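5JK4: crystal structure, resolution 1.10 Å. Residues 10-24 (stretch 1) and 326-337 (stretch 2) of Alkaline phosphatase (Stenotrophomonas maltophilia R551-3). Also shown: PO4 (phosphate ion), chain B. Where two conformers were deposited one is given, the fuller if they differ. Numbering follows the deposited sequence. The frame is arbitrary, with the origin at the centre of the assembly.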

ATOM      1  N   SER A  10       0.592   2.889  -7.197  1.00  4.44           N
ATOM      2  CA  SER A  10      -0.512   3.611  -7.815  1.00  5.10           C
ATOM      3  C   SER A  10      -1.621   3.965  -6.830  1.00  4.91           C
ATOM      4  O   SER A  10      -2.325   4.961  -7.032  1.00  5.31           O
ATOM      5  CB  SER A  10      -1.089   2.818  -8.992  1.00  5.30           C
ATOM      6  OG  SER A  10      -1.828   1.684  -8.586  1.00  5.33           O
ATOM      7  N   LEU A  11      -1.796   3.183  -5.771  1.00  4.77           N
ATOM      8  CA  LEU A  11      -2.933   3.369  -4.871  1.00  5.15           C
ATOM      9  C   LEU A  11      -3.021   4.795  -4.333  1.00  4.70           C
ATOM     10  O   LEU A  11      -4.114   5.382  -4.390  1.00  5.26           O
ATOM     11  CB  LEU A  11      -2.907   2.265  -3.799  1.00  5.49           C
ATOM     12  CG  LEU A  11      -3.957   2.292  -2.682  1.00  5.49           C
ATOM     13  CD1 LEU A  11      -4.225   0.880  -2.163  1.00  6.44           C
ATOM     14  CD2 LEU A  11      -3.511   3.201  -1.558  1.00  6.19           C
ATOM     15  N   PRO A  12      -1.943   5.407  -3.833  1.00  5.43           N
ATOM     16  CA  PRO A  12      -2.019   6.775  -3.287  1.00  5.95           C
ATOM     17  C   PRO A  12      -1.587   7.850  -4.271  1.00  5.68           C
ATOM     18  O   PRO A  12      -1.427   9.003  -3.863  1.00  6.15           O
ATOM     19  CB  PRO A  12      -1.005   6.704  -2.141  1.00  6.62           C
ATOM     20  CG  PRO A  12       0.082   5.843  -2.726  1.00  6.42           C
ATOM     21  CD  PRO A  12      -0.642   4.786  -3.535  1.00  5.48           C
ATOM     22  N   ALA A  13      -1.399   7.506  -5.537  1.00  5.44           N
ATOM     23  CA  ALA A  13      -0.701   8.404  -6.446  1.00  6.09           C
ATOM     24  C   ALA A  13      -1.401   9.750  -6.604  1.00  6.58           C
ATOM     25  O   ALA A  13      -0.729  10.769  -6.776  1.00  6.96           O
ATOM     26  CB  ALA A  13      -0.530   7.745  -7.806  1.00  6.78           C
ATOM     27  N   ASP A  14      -2.737   9.775  -6.630  1.00  6.37           N
ATOM     28  CA  ASP A  14      -3.437  11.042  -6.844  1.00  6.65           C
ATOM     29  C   ASP A  14      -3.496  11.881  -5.583  1.00  6.28           C
ATOM     30  O   ASP A  14      -3.552  13.109  -5.672  1.00  6.58           O
ATOM     31  CB  ASP A  14      -4.830  10.803  -7.426  1.00  8.11           C
ATOM     32  CG  ASP A  14      -5.436  12.086  -8.049  0.69  9.74           C
ATOM     33  OD1 ASP A  14      -4.915  12.552  -9.091  0.69 11.48           O
ATOM     34  OD2 ASP A  14      -6.429  12.629  -7.512  0.69 10.24           O
ATOM     35  N   LEU A  15      -3.481  11.257  -4.408  1.00  6.08           N
ATOM     36  CA  LEU A  15      -3.249  12.024  -3.193  1.00  5.50           C
ATOM     37  C   LEU A  15      -1.900  12.731  -3.265  1.00  5.66           C
ATOM     38  O   LEU A  15      -1.764  13.880  -2.832  1.00  6.33           O
ATOM     39  CB  LEU A  15      -3.317  11.113  -1.970  1.00  6.26           C
ATOM     40  CG  LEU A  15      -2.910  11.767  -0.642  1.00  6.04           C
ATOM     41  CD1 LEU A  15      -3.845  12.902  -0.239  1.00  6.74           C
ATOM     42  CD2 LEU A  15      -2.837  10.695   0.433  1.00  6.63           C
ATOM     43  N   TYR A  16      -0.892  12.060  -3.804  1.00  5.46           N
ATOM     44  CA  TYR A  16       0.458  12.607  -3.811  1.00  5.48           C
ATOM     45  C   TYR A  16       0.666  13.674  -4.877  1.00  5.91           C
ATOM     46  O   TYR A  16       1.324  14.678  -4.599  1.00  6.30           O
ATOM     47  CB  TYR A  16       1.470  11.483  -3.992  1.00  5.85           C
ATOM     48  CG  TYR A  16       1.527  10.499  -2.842  1.00  5.87           C
ATOM     49  CD1 TYR A  16       0.928  10.778  -1.611  1.00  6.16           C
ATOM     50  CD2 TYR A  16       2.196   9.293  -2.974  1.00  5.96           C
ATOM     51  CE1 TYR A  16       0.975   9.872  -0.565  1.00  6.37           C
ATOM     52  CE2 TYR A  16       2.251   8.385  -1.931  1.00  6.05           C
ATOM     53  CZ  TYR A  16       1.650   8.683  -0.725  1.00  6.34           C
ATOM     54  OH  TYR A  16       1.674   7.788   0.320  1.00  7.24           O
ATOM     55  N   LYS A  17       0.158  13.480  -6.095  1.00  6.01           N
ATOM     56  CA  LYS A  17       0.474  14.387  -7.192  1.00  7.03           C
ATOM     57  C   LYS A  17      -0.686  14.463  -8.169  1.00  7.69           C
ATOM     58  O   LYS A  17      -1.324  13.453  -8.472  1.00  9.07           O
ATOM     59  CB  LYS A  17       1.693  13.898  -7.990  1.00  9.88           C
ATOM     60  CG  LYS A  17       3.038  14.010  -7.321  1.00 11.78           C
ATOM     61  CD  LYS A  17       3.494  15.443  -7.076  1.00 12.30           C
ATOM     62  CE  LYS A  17       3.872  16.215  -8.337  1.00 12.13           C
ATOM     63  NZ  LYS A  17       4.621  17.454  -7.973  1.00 11.85           N
ATOM     64  N   GLY A  18      -0.924  15.667  -8.690  1.00  7.85           N
ATOM     65  CA  GLY A  18      -1.778  15.857  -9.847  1.00  8.71           C
ATOM     66  C   GLY A  18      -3.176  16.376  -9.564  1.00  9.08           C
ATOM     67  O   GLY A  18      -3.868  16.790 -10.504  1.00 10.39           O
ATOM     68  N   SER A  19      -3.612  16.360  -8.317  1.00  9.24           N
ATOM     69  CA  SER A  19      -4.911  16.870  -7.922  1.00  9.48           C
ATOM     70  C   SER A  19      -4.718  18.229  -7.255  1.00  8.51           C
ATOM     71  O   SER A  19      -3.642  18.549  -6.744  1.00  8.67           O
ATOM     72  CB  SER A  19      -5.563  15.891  -6.940  0.53 10.25           C
ATOM     73  OG  SER A  19      -6.936  16.169  -6.752  0.53 11.15           O
ATOM     74  N   ALA A  20      -5.790  19.023  -7.220  1.00  9.80           N
ATOM     75  CA  ALA A  20      -5.690  20.347  -6.617  1.00 10.23           C
ATOM     76  C   ALA A  20      -5.296  20.276  -5.147  1.00  9.73           C
ATOM     77  O   ALA A  20      -4.644  21.197  -4.640  1.00 11.45           O
ATOM     78  CB  ALA A  20      -7.003  21.098  -6.784  1.00 11.46           C
ATOM     79  N   ASP A  21      -5.647  19.189  -4.455  1.00  7.83           N
ATOM     80  CA  ASP A  21      -5.331  19.036  -3.040  1.00  7.65           C
ATOM     81  C   ASP A  21      -4.162  18.078  -2.803  1.00  7.47           C
ATOM     82  O   ASP A  21      -3.953  17.640  -1.670  1.00  7.93           O
ATOM     83  CB  ASP A  21      -6.563  18.585  -2.247  1.00  8.77           C
ATOM     84  CG  ASP A  21      -7.064  17.208  -2.659  1.00  9.88           C
ATOM     85  OD1 ASP A  21      -6.520  16.634  -3.635  1.00 10.57           O
ATOM     86  OD2 ASP A  21      -8.015  16.684  -2.012  1.00 11.57           O
ATOM     87  N   SER A  22      -3.392  17.748  -3.833  1.00  6.77           N
ATOM     88  CA  SER A  22      -2.309  16.787  -3.653  1.00  6.71           C
ATOM     89  C   SER A  22      -1.265  17.320  -2.679  1.00  6.90           C
ATOM     90  O   SER A  22      -1.052  18.530  -2.554  1.00  8.30           O
ATOM     91  CB  SER A  22      -1.644  16.461  -4.987  1.00  7.11           C
ATOM     92  OG  SER A  22      -2.525  15.728  -5.815  1.00  8.05           O
ATOM     93  N   ILE A  23      -0.581  16.390  -2.009  1.00  6.23           N
ATOM     94  CA  ILE A  23       0.211  16.726  -0.834  1.00  6.28           C
ATOM     95  C   ILE A  23       1.718  16.775  -1.056  1.00  6.71           C
ATOM     96  O   ILE A  23       2.424  17.333  -0.211  1.00  7.57           O
ATOM     97  CB  ILE A  23      -0.112  15.797   0.352  1.00  7.19           C
ATOM     98  CG1 ILE A  23       0.246  14.336   0.034  1.00  8.27           C
ATOM     99  CG2 ILE A  23      -1.587  15.951   0.747  1.00  8.84           C
ATOM    100  CD1 ILE A  23       0.231  13.429   1.251  1.00  9.10           C
ATOM    101  N   LEU A  24       2.242  16.182  -2.129  1.00  6.08           N
ATOM    102  CA  LEU A  24       3.681  16.309  -2.297  1.00  6.58           C
ATOM    103  C   LEU A  24       4.014  17.696  -2.834  1.00  7.10           C
ATOM    104  O   LEU A  24       3.251  18.266  -3.619  1.00  7.49           O
ATOM    105  CB  LEU A  24       4.226  15.267  -3.267  1.00  6.57           C
ATOM    106  CG  LEU A  24       4.141  13.805  -2.814  1.00  7.62           C
ATOM    107  CD1 LEU A  24       4.799  12.914  -3.854  1.00  8.04           C
ATOM    108  CD2 LEU A  24       4.765  13.575  -1.428  1.00  9.24           C
ATOM    109  N   PRO A 326      -2.008  18.011   9.524  1.00  6.79           N
ATOM    110  CA  PRO A 326      -2.276  19.096   8.567  1.00  7.44           C
ATOM    111  C   PRO A 326      -2.849  18.656   7.237  1.00  7.29           C
ATOM    112  O   PRO A 326      -3.566  19.442   6.599  1.00  8.60           O
ATOM    113  CB  PRO A 326      -0.897  19.742   8.394  1.00  8.60           C
ATOM    114  CG  PRO A 326      -0.241  19.526   9.725  1.00  8.85           C
ATOM    115  CD  PRO A 326      -0.663  18.135  10.113  1.00  8.17           C
ATOM    116  N   ASN A 327      -2.534  17.456   6.768  1.00  6.99           N
ATOM    117  CA  ASN A 327      -3.030  16.989   5.483  1.00  6.95           C
ATOM    118  C   ASN A 327      -4.289  16.146   5.610  1.00  7.10           C
ATOM    119  O   ASN A 327      -4.731  15.568   4.617  1.00  7.27           O
ATOM    120  CB  ASN A 327      -1.954  16.192   4.742  1.00  6.98           C
ATOM    121  CG  ASN A 327      -0.848  17.066   4.189  1.00  6.88           C
ATOM    122  OD1 ASN A 327      -1.043  18.254   3.939  1.00  8.05           O
ATOM    123  ND2 ASN A 327       0.314  16.481   3.982  1.00  7.32           N
ATOM    124  N   ASP A 328      -4.889  16.055   6.797  1.00  7.95           N
ATOM    125  CA  ASP A 328      -5.961  15.075   6.968  1.00  8.71           C
ATOM    126  C   ASP A 328      -7.184  15.360   6.086  1.00  8.50           C
ATOM    127  O   ASP A 328      -7.855  14.420   5.659  1.00  8.18           O
ATOM    128  CB  ASP A 328      -6.329  14.888   8.444  1.00  9.37           C
ATOM    129  CG  ASP A 328      -5.246  14.129   9.258  1.00  9.83           C
ATOM    130  OD1 ASP A 328      -4.157  13.793   8.712  1.00 10.68           O
ATOM    131  OD2 ASP A 328      -5.487  13.857  10.478  1.00 10.04           O
ATOM    132  N   ASP A 329      -7.504  16.623   5.784  1.00  8.68           N
ATOM    133  CA  ASP A 329      -8.649  16.867   4.902  1.00  9.66           C
ATOM    134  C   ASP A 329      -8.413  16.283   3.509  1.00  7.97           C
ATOM    135  O   ASP A 329      -9.301  15.638   2.932  1.00  8.48           O
ATOM    136  CB  ASP A 329      -8.956  18.362   4.800  1.00 13.44           C
ATOM    137  CG  ASP A 329      -9.450  18.959   6.106  1.00 18.55           C
ATOM    138  OD1 ASP A 329      -9.824  18.202   7.021  1.00 20.89           O
ATOM    139  OD2 ASP A 329      -9.492  20.198   6.209  1.00 20.98           O
ATOM    140  N   ALA A 330      -7.214  16.475   2.968  1.00  7.80           N
ATOM    141  CA  ALA A 330      -6.877  15.913   1.665  1.00  7.01           C
ATOM    142  C   ALA A 330      -6.851  14.393   1.711  1.00  6.38           C
ATOM    143  O   ALA A 330      -7.336  13.735   0.787  1.00  7.00           O
ATOM    144  CB  ALA A 330      -5.530  16.458   1.204  1.00  7.61           C
ATOM    145  N   ILE A 331      -6.301  13.831   2.786  1.00  6.00           N
ATOM    146  CA  ILE A 331      -6.286  12.382   2.961  1.00  5.72           C
ATOM    147  C   ILE A 331      -7.704  11.824   2.891  1.00  6.16           C
ATOM    148  O   ILE A 331      -7.983  10.864   2.164  1.00  6.18           O
ATOM    149  CB  ILE A 331      -5.587  12.027   4.287  1.00  6.05           C
ATOM    150  CG1 ILE A 331      -4.104  12.403   4.222  1.00  6.54           C
ATOM    151  CG2 ILE A 331      -5.750  10.544   4.618  1.00  6.60           C
ATOM    152  CD1 ILE A 331      -3.392  12.384   5.555  1.00  7.84           C
ATOM    153  N   ARG A 332      -8.625  12.420   3.650  1.00  6.30           N
ATOM    154  CA  ARG A 332     -10.005  11.941   3.657  1.00  7.58           C
ATOM    155  C   ARG A 332     -10.693  12.177   2.318  1.00  7.36           C
ATOM    156  O   ARG A 332     -11.511  11.360   1.884  1.00  7.86           O
ATOM    157  CB  ARG A 332     -10.794  12.595   4.797  1.00  8.41           C
ATOM    158  CG  ARG A 332     -10.306  12.179   6.186  1.00  9.56           C
ATOM    159  CD  ARG A 332     -11.226  12.659   7.303  1.00 11.97           C
ATOM    160  NE  ARG A 332     -10.628  12.479   8.628  1.00 13.16           N
ATOM    161  CZ  ARG A 332     -10.624  11.337   9.315  1.00 13.15           C
ATOM    162  NH1 ARG A 332     -11.188  10.231   8.825  1.00 13.20           N
ATOM    163  NH2 ARG A 332     -10.038  11.297  10.509  1.00 14.26           N
ATOM    164  N   ALA A 333     -10.376  13.290   1.651  1.00  7.43           N
ATOM    165  CA  ALA A 333     -10.979  13.575   0.352  1.00  8.56           C
ATOM    166  C   ALA A 333     -10.580  12.539  -0.687  1.00  8.68           C
ATOM    167  O   ALA A 333     -11.324  12.298  -1.644  1.00 10.72           O
ATOM    168  CB  ALA A 333     -10.580  14.980  -0.103  1.00  9.00           C
ATOM    169  N   HIS A 334      -9.421  11.923  -0.521  1.00  6.76           N
ATOM    170  CA  HIS A 334      -8.944  10.849  -1.376  1.00  6.57           C
ATOM    171  C   HIS A 334      -9.358   9.479  -0.867  1.00  6.26           C
ATOM    172  O   HIS A 334      -8.853   8.466  -1.361  1.00  6.71           O
ATOM    173  CB  HIS A 334      -7.432  10.973  -1.570  1.00  6.24           C
ATOM    174  CG  HIS A 334      -7.076  12.076  -2.509  1.00  6.02           C
ATOM    175  ND1 HIS A 334      -6.855  11.857  -3.850  1.00  6.08           N
ATOM    176  CD2 HIS A 334      -7.011  13.417  -2.330  1.00  6.88           C
ATOM    177  CE1 HIS A 334      -6.618  13.011  -4.449  1.00  6.60           C
ATOM    178  NE2 HIS A 334      -6.705  13.972  -3.548  1.00  7.03           N
ATOM    179  N   LYS A 335     -10.286   9.431   0.088  1.00  5.78           N
ATOM    180  CA  LYS A 335     -10.907   8.202   0.559  1.00  6.00           C
ATOM    181  C   LYS A 335      -9.961   7.342   1.375  1.00  5.46           C
ATOM    182  O   LYS A 335     -10.193   6.143   1.514  1.00  6.05           O
ATOM    183  CB  LYS A 335     -11.584   7.420  -0.569  1.00  6.50           C
ATOM    184  CG  LYS A 335     -12.520   8.263  -1.424  1.00  7.72           C
ATOM    185  CD  LYS A 335     -13.436   7.396  -2.268  1.00  9.03           C
ATOM    186  CE  LYS A 335     -14.227   8.189  -3.296  1.00 10.62           C
ATOM    187  NZ  LYS A 335     -13.413   8.548  -4.506  1.00 11.08           N
ATOM    188  N   PHE A 336      -8.947   7.963   1.972  1.00  5.46           N
ATOM    189  CA  PHE A 336      -7.985   7.282   2.825  1.00  5.28           C
ATOM    190  C   PHE A 336      -8.229   7.625   4.293  1.00  5.40           C
ATOM    191  O   PHE A 336      -9.087   8.439   4.639  1.00  6.42           O
ATOM    192  CB  PHE A 336      -6.557   7.633   2.403  1.00  5.14           C
ATOM    193  CG  PHE A 336      -6.226   7.210   1.008  1.00  5.36           C
ATOM    194  CD1 PHE A 336      -6.406   5.899   0.602  1.00  6.34           C
ATOM    195  CD2 PHE A 336      -5.738   8.123   0.097  1.00  5.67           C
ATOM    196  CE1 PHE A 336      -6.093   5.521  -0.701  1.00  6.71           C
ATOM    197  CE2 PHE A 336      -5.423   7.753  -1.198  1.00  6.12           C
ATOM    198  CZ  PHE A 336      -5.604   6.454  -1.602  1.00  6.06           C
ATOM    199  N   ILE A 337      -7.458   6.977   5.153  1.00  5.52           N
ATOM    200  CA  ILE A 337      -7.605   7.041   6.602  1.00  5.38           C
ATOM    201  C   ILE A 337      -6.357   7.711   7.167  1.00  5.67           C
ATOM    202  O   ILE A 337      -5.244   7.192   6.998  1.00  5.96           O
ATOM    203  CB  ILE A 337      -7.783   5.636   7.199  1.00  6.50           C
ATOM    204  CG1 ILE A 337      -9.014   4.952   6.591  1.00  7.69           C
ATOM    205  CG2 ILE A 337      -7.856   5.707   8.708  1.00  7.59           C
ATOM    206  CD1 ILE A 337      -9.045   3.458   6.808  1.00  9.99           C
TER
HETATM  207  P   PO4 B 501       0.041  -0.503  -6.105  1.00  4.32           P
HETATM  208  O1  PO4 B 501      -1.017  -1.612  -6.049  1.00  4.70           O
HETATM  209  O2  PO4 B 501       0.077   0.136  -7.474  1.00  4.78           O
HETATM  210  O3  PO4 B 501       1.410  -1.083  -5.770  1.00  4.67           O
HETATM  211  O4  PO4 B 501      -0.332   0.606  -5.100  1.00  4.83           O
HETATM  212  O   HOH W   1       2.204  18.084   2.397  1.00 11.58           O

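Stretch 1 packs against the helix 328-333 of stretch 2 and the residues flanking it, burying 534 Å², although touching residues are at least 304 positions apart in sequence. At its start S10 faces the phosphate ion rather than stretch 2: S10 N and S10 OG donate to PO4 O2 (2.8 and 2.7 Å), and L11 N donates to PO4 O4 (3.0 Å). The L11 side chain leaves sideways, yet its end reaches the F336 ring, CD2 to CE1 at 3.6 Å, while L11 O lies at the ring edge, 3.3 Å from F336 CZ. P12, the N-cap residue of helix 13-16, adds a looser contact, its CA 4.0 Å from F336 CZ. D14 OD2 comes within 3.1 Å of H334 CE1, near the ring plane. L15 is the hub of the apolar packing: CD2 touches F336 CD2 (3.9 Å) and I331 CG1 (4.3 Å), and CD1 approaches A330 CB (4.2 Å). L15 CA sits over one face of the H334 ring, 3.7 Å from its centroid and 12° off the normal, a CH-pi contact. The S19-S22 type I turn, closed by S22 N to S19 O (3.0 Å), carries D21, whose CB points toward stretch 2. There H334 NE2 donates to D21 OD1 at 2.7 Å and 165°, a direct hydrogen bond between the stretches; the imidazole thus meets an aspartate at its edge and a leucine on its face. D21 also packs on two alanines, with D21 O 3.5 Å from A330 CB and D21 OD2 3.6 Å from A333 CB. I23, tied back by I23 N to L15 O (2.9 Å), sets CG2 against A330 CB (4.0 Å) and N327 CG (3.7 Å). Water 1 bridges the same end, donating to I23 O (2.7 Å) and accepting from N327 ND2 (2.9 Å).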